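Local coordinates for protein SusD homolog (Bacteroides thetaiotaomicron VPI-5482, PDB 3FDH) that probably binds glycans at the outer membrane surface and helps pass them to a partner transporter for uptake, at residues 46-59 / 254-267. Residues are numbered along the deposited sequence; the frame is centred on the assembly and turned at random. Where two conformers were deposited one is given.
Sequences SSYIEYEVGVDNQL and FYNSRAGFGASTSL
Glu52 lies across the ring of Phe261, its CG over the centre of one face, 4.1 Å from the centroid and 11° off the ring normal, a CH-pi contact. The chain bends at chi2 (-67°), and its carboxylate ends up 35° from the ring plane; outside the pair, Ser320 bonds to OE2. Phe254 CE2 sits over the centre of the opposite face, so the Phe261 ring is sandwiched between a glutamate methylene and a second aromatic. Thr43 of helix 40-48 touches both phenylalanines. Were Phe261 replaced by an alanine, a gap would probably open between Glu52 and Phe254, and the glutamate methylenes would lose the ring they lie on, with the carboxylate still held by Ser320.

The backbones of 52-54 and 261-263 pair antiparallel. Val53 and Gly262 form the hydrogen-bonded pair in both directions, Gly262 N to Val53 O measuring 2.8 Å, and Val55 N donates to Gly260 O. Val55 CG1 rests 3.9 Å from Gly262 CA, where a side chain on the glycine would clash.

Farther along, Ser264 OG gives its proton to Glu50 O at 2.7 Å and accepts from Leu267 N as N-cap of helix 265-274. Glu50, the C' residue of the Schellman motif closing helix 40-48, extends its side chain to Ser266, whose OG donates to the anti lone pair of OE1 at 2.6 Å; OE2 takes Asn453 N. One helix end is thus tied to the start of another. With both carboxylate oxygens accepting bonds, the buried Glu50 is probably held in its charged form, its position beside the N-terminus of helix 265-274 helping.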
# COMPACT_ATOMS: atom_id res chain seq x y z
N SER A 46 -7.02 5.12 -1.22
CA SER A 46 -6.73 6.17 -2.20
C SER A 46 -7.59 7.39 -1.98
O SER A 46 -7.13 8.53 -2.06
CB SER A 46 -6.93 5.67 -3.64
OG SER A 46 -6.08 4.61 -3.98
N SER A 47 -8.84 7.13 -1.66
CA SER A 47 -9.79 8.19 -1.37
C SER A 47 -9.51 8.78 0.02
O SER A 47 -9.41 9.97 0.21
CB SER A 47 -11.24 7.67 -1.37
OG SER A 47 -12.11 8.61 -0.81
N TYR A 48 -9.33 7.93 1.01
CA TYR A 48 -9.19 8.44 2.37
C TYR A 48 -8.02 9.41 2.54
O TYR A 48 -8.16 10.42 3.24
CB TYR A 48 -9.15 7.32 3.41
CG TYR A 48 -10.33 6.40 3.43
CD1 TYR A 48 -11.59 6.83 3.02
CD2 TYR A 48 -10.23 5.14 4.00
CE1 TYR A 48 -12.67 5.99 3.12
CE2 TYR A 48 -11.31 4.31 4.09
CZ TYR A 48 -12.54 4.75 3.67
OH TYR A 48 -13.67 3.93 3.79
N ILE A 49 -6.88 9.13 1.92
CA ILE A 49 -5.67 9.98 2.01
C ILE A 49 -5.42 10.82 0.77
O ILE A 49 -4.35 11.35 0.51
CB ILE A 49 -4.42 9.26 2.56
CG1 ILE A 49 -4.15 7.93 1.88
CG2 ILE A 49 -4.66 9.01 4.07
CD1 ILE A 49 -3.82 8.01 0.46
N GLU A 50 -6.49 10.89 -0.01
CA GLU A 50 -6.62 11.86 -1.09
C GLU A 50 -5.65 11.80 -2.25
O GLU A 50 -5.29 12.82 -2.85
CB GLU A 50 -6.73 13.27 -0.50
CG GLU A 50 -7.95 13.44 0.44
CD GLU A 50 -8.15 14.84 0.96
OE1 GLU A 50 -7.46 15.78 0.55
OE2 GLU A 50 -9.02 14.99 1.85
N TYR A 51 -5.27 10.58 -2.58
CA TYR A 51 -4.49 10.32 -3.83
C TYR A 51 -5.42 10.41 -5.05
O TYR A 51 -5.02 10.72 -6.21
CB TYR A 51 -3.94 8.92 -3.80
CG TYR A 51 -2.64 8.73 -3.06
CD1 TYR A 51 -1.76 9.81 -2.85
CD2 TYR A 51 -2.24 7.46 -2.64
CE1 TYR A 51 -0.53 9.62 -2.22
CE2 TYR A 51 -1.03 7.26 -2.01
CZ TYR A 51 -0.16 8.31 -1.83
OH TYR A 51 1.05 8.07 -1.19
N GLU A 52 -6.67 10.09 -4.76
CA GLU A 52 -7.79 10.08 -5.70
C GLU A 52 -9.04 10.49 -5.03
O GLU A 52 -9.15 10.45 -3.80
CB GLU A 52 -7.99 8.68 -6.35
CG GLU A 52 -6.75 8.06 -7.02
CD GLU A 52 -6.21 8.74 -8.25
OE1 GLU A 52 -6.92 9.56 -8.87
OE2 GLU A 52 -5.06 8.39 -8.64
N VAL A 53 -10.02 10.81 -5.88
CA VAL A 53 -11.36 11.18 -5.42
C VAL A 53 -12.36 10.16 -5.90
O VAL A 53 -12.40 9.79 -7.06
CB VAL A 53 -11.76 12.61 -5.89
CG1 VAL A 53 -13.12 13.00 -5.32
CG2 VAL A 53 -10.71 13.63 -5.45
N GLY A 54 -13.15 9.64 -4.97
CA GLY A 54 -14.23 8.73 -5.35
C GLY A 54 -15.35 9.57 -5.93
O GLY A 54 -15.88 10.45 -5.26
N VAL A 55 -15.72 9.27 -7.17
CA VAL A 55 -16.67 10.11 -7.94
C VAL A 55 -17.98 9.39 -8.34
O VAL A 55 -18.94 10.00 -8.78
CB VAL A 55 -15.98 10.76 -9.20
CG1 VAL A 55 -14.87 11.80 -8.77
CG2 VAL A 55 -15.43 9.69 -10.18
N ASP A 56 -17.99 8.08 -8.19
CA ASP A 56 -19.19 7.30 -8.52
C ASP A 56 -19.45 6.11 -7.59
O ASP A 56 -18.53 5.47 -7.08
CB ASP A 56 -19.11 6.81 -9.97
CG ASP A 56 -20.44 6.26 -10.45
OD1 ASP A 56 -21.42 7.02 -10.49
OD2 ASP A 56 -20.51 5.07 -10.79
N ASN A 57 -20.73 5.87 -7.39
CA ASN A 57 -21.23 4.71 -6.69
C ASN A 57 -20.61 4.55 -5.31
O ASN A 57 -20.48 5.51 -4.56
CB ASN A 57 -20.98 3.47 -7.56
CG ASN A 57 -21.97 2.32 -7.31
OD1 ASN A 57 -22.47 2.12 -6.20
ND2 ASN A 57 -22.23 1.55 -8.35
N GLN A 58 -20.24 3.33 -4.97
CA GLN A 58 -19.70 3.09 -3.63
C GLN A 58 -18.57 4.02 -3.21
O GLN A 58 -18.58 4.54 -2.08
CB GLN A 58 -19.28 1.64 -3.41
CG GLN A 58 -20.49 0.75 -3.25
CD GLN A 58 -20.13 -0.72 -2.98
OE1 GLN A 58 -20.31 -1.57 -3.88
NE2 GLN A 58 -19.60 -1.03 -1.76
N LEU A 59 -17.61 4.22 -4.08
CA LEU A 59 -16.45 5.07 -3.77
C LEU A 59 -16.89 6.54 -3.61
O LEU A 59 -16.23 7.31 -2.90
CB LEU A 59 -15.33 4.89 -4.80
CG LEU A 59 -13.92 5.27 -4.33
CD1 LEU A 59 -13.50 4.42 -3.12
CD2 LEU A 59 -12.95 5.11 -5.47
N PHE A 254 -10.03 -1.60 -11.24
CA PHE A 254 -11.11 -0.86 -10.59
C PHE A 254 -11.65 0.23 -11.49
O PHE A 254 -12.86 0.35 -11.68
CB PHE A 254 -10.69 -0.23 -9.27
CG PHE A 254 -11.73 0.74 -8.74
CD1 PHE A 254 -12.86 0.28 -8.11
CD2 PHE A 254 -11.59 2.12 -8.95
CE1 PHE A 254 -13.83 1.17 -7.67
CE2 PHE A 254 -12.56 3.00 -8.52
CZ PHE A 254 -13.66 2.53 -7.88
N TYR A 255 -10.76 1.00 -12.08
CA TYR A 255 -11.19 2.10 -12.96
C TYR A 255 -11.84 1.58 -14.24
O TYR A 255 -12.76 2.16 -14.80
CB TYR A 255 -10.03 3.06 -13.31
CG TYR A 255 -10.55 4.25 -14.07
CD1 TYR A 255 -11.13 5.33 -13.41
CD2 TYR A 255 -10.47 4.31 -15.46
CE1 TYR A 255 -11.66 6.40 -14.09
CE2 TYR A 255 -11.01 5.37 -16.15
CZ TYR A 255 -11.60 6.41 -15.47
OH TYR A 255 -12.11 7.47 -16.20
N ASN A 256 -11.34 0.44 -14.68
CA ASN A 256 -11.80 -0.17 -15.92
C ASN A 256 -13.21 -0.66 -15.72
O ASN A 256 -14.02 -0.61 -16.64
CB ASN A 256 -10.89 -1.30 -16.31
CG ASN A 256 -11.33 -2.00 -17.56
OD1 ASN A 256 -11.77 -3.16 -17.49
ND2 ASN A 256 -11.22 -1.31 -18.71
N SER A 257 -13.49 -1.11 -14.50
CA SER A 257 -14.79 -1.69 -14.13
C SER A 257 -15.81 -0.70 -13.59
O SER A 257 -17.02 -0.89 -13.77
CB SER A 257 -14.63 -2.76 -13.05
OG SER A 257 -14.02 -3.91 -13.62
N ARG A 258 -15.31 0.34 -12.94
CA ARG A 258 -16.15 1.30 -12.22
C ARG A 258 -16.02 2.76 -12.60
O ARG A 258 -16.89 3.57 -12.27
CB ARG A 258 -15.87 1.18 -10.71
CG ARG A 258 -16.03 -0.22 -10.20
CD ARG A 258 -17.47 -0.62 -10.32
NE ARG A 258 -17.61 -2.06 -10.46
CZ ARG A 258 -18.66 -2.63 -11.04
NH1 ARG A 258 -19.66 -1.87 -11.54
NH2 ARG A 258 -18.70 -3.96 -11.14
N ALA A 259 -14.95 3.10 -13.29
CA ALA A 259 -14.67 4.48 -13.69
C ALA A 259 -14.93 5.39 -12.49
O ALA A 259 -15.45 6.49 -12.62
CB ALA A 259 -15.55 4.89 -14.89
N GLY A 260 -14.48 4.95 -11.33
CA GLY A 260 -14.86 5.60 -10.07
C GLY A 260 -13.97 6.57 -9.37
O GLY A 260 -14.27 7.01 -8.27
N PHE A 261 -12.87 6.89 -10.03
CA PHE A 261 -11.89 7.87 -9.54
C PHE A 261 -11.82 9.12 -10.41
O PHE A 261 -11.98 9.08 -11.62
CB PHE A 261 -10.46 7.33 -9.56
CG PHE A 261 -10.15 6.26 -8.54
CD1 PHE A 261 -10.52 6.39 -7.23
CD2 PHE A 261 -9.38 5.18 -8.91
CE1 PHE A 261 -10.16 5.42 -6.32
CE2 PHE A 261 -9.01 4.23 -8.01
CZ PHE A 261 -9.39 4.35 -6.72
N GLY A 262 -11.57 10.22 -9.73
CA GLY A 262 -11.34 11.54 -10.29
C GLY A 262 -10.04 12.11 -9.71
O GLY A 262 -9.60 11.77 -8.63
N ALA A 263 -9.39 12.94 -10.51
CA ALA A 263 -8.11 13.55 -10.12
C ALA A 263 -8.30 14.35 -8.82
O ALA A 263 -9.22 15.15 -8.69
CB ALA A 263 -7.64 14.47 -11.24
N SER A 264 -7.38 14.13 -7.88
CA SER A 264 -7.39 14.80 -6.59
C SER A 264 -6.88 16.23 -6.61
O SER A 264 -5.72 16.48 -6.98
CB SER A 264 -6.53 14.01 -5.59
OG SER A 264 -6.45 14.69 -4.34
N THR A 265 -7.75 17.14 -6.18
CA THR A 265 -7.41 18.56 -6.13
C THR A 265 -6.30 18.80 -5.10
O THR A 265 -5.29 19.44 -5.39
CB THR A 265 -8.65 19.44 -5.83
OG1 THR A 265 -9.58 19.34 -6.91
CG2 THR A 265 -8.25 20.90 -5.69
N SER A 266 -6.51 18.28 -3.90
CA SER A 266 -5.53 18.46 -2.81
C SER A 266 -4.14 17.97 -3.25
O SER A 266 -3.11 18.60 -2.98
CB SER A 266 -6.03 17.83 -1.49
OG SER A 266 -6.10 16.41 -1.54
N LEU A 267 -4.12 16.86 -3.97
CA LEU A 267 -2.87 16.28 -4.42
C LEU A 267 -2.24 17.23 -5.43
O LEU A 267 -1.05 17.51 -5.39
CB LEU A 267 -3.06 14.88 -5.02
CG LEU A 267 -1.77 14.24 -5.59
CD1 LEU A 267 -0.71 13.96 -4.56
CD2 LEU A 267 -2.13 12.97 -6.27
O HOH W 1 -5.52 12.00 -8.43
O HOH W 2 -18.70 3.23 -10.50
O HOH W 3 -20.23 0.88 -10.37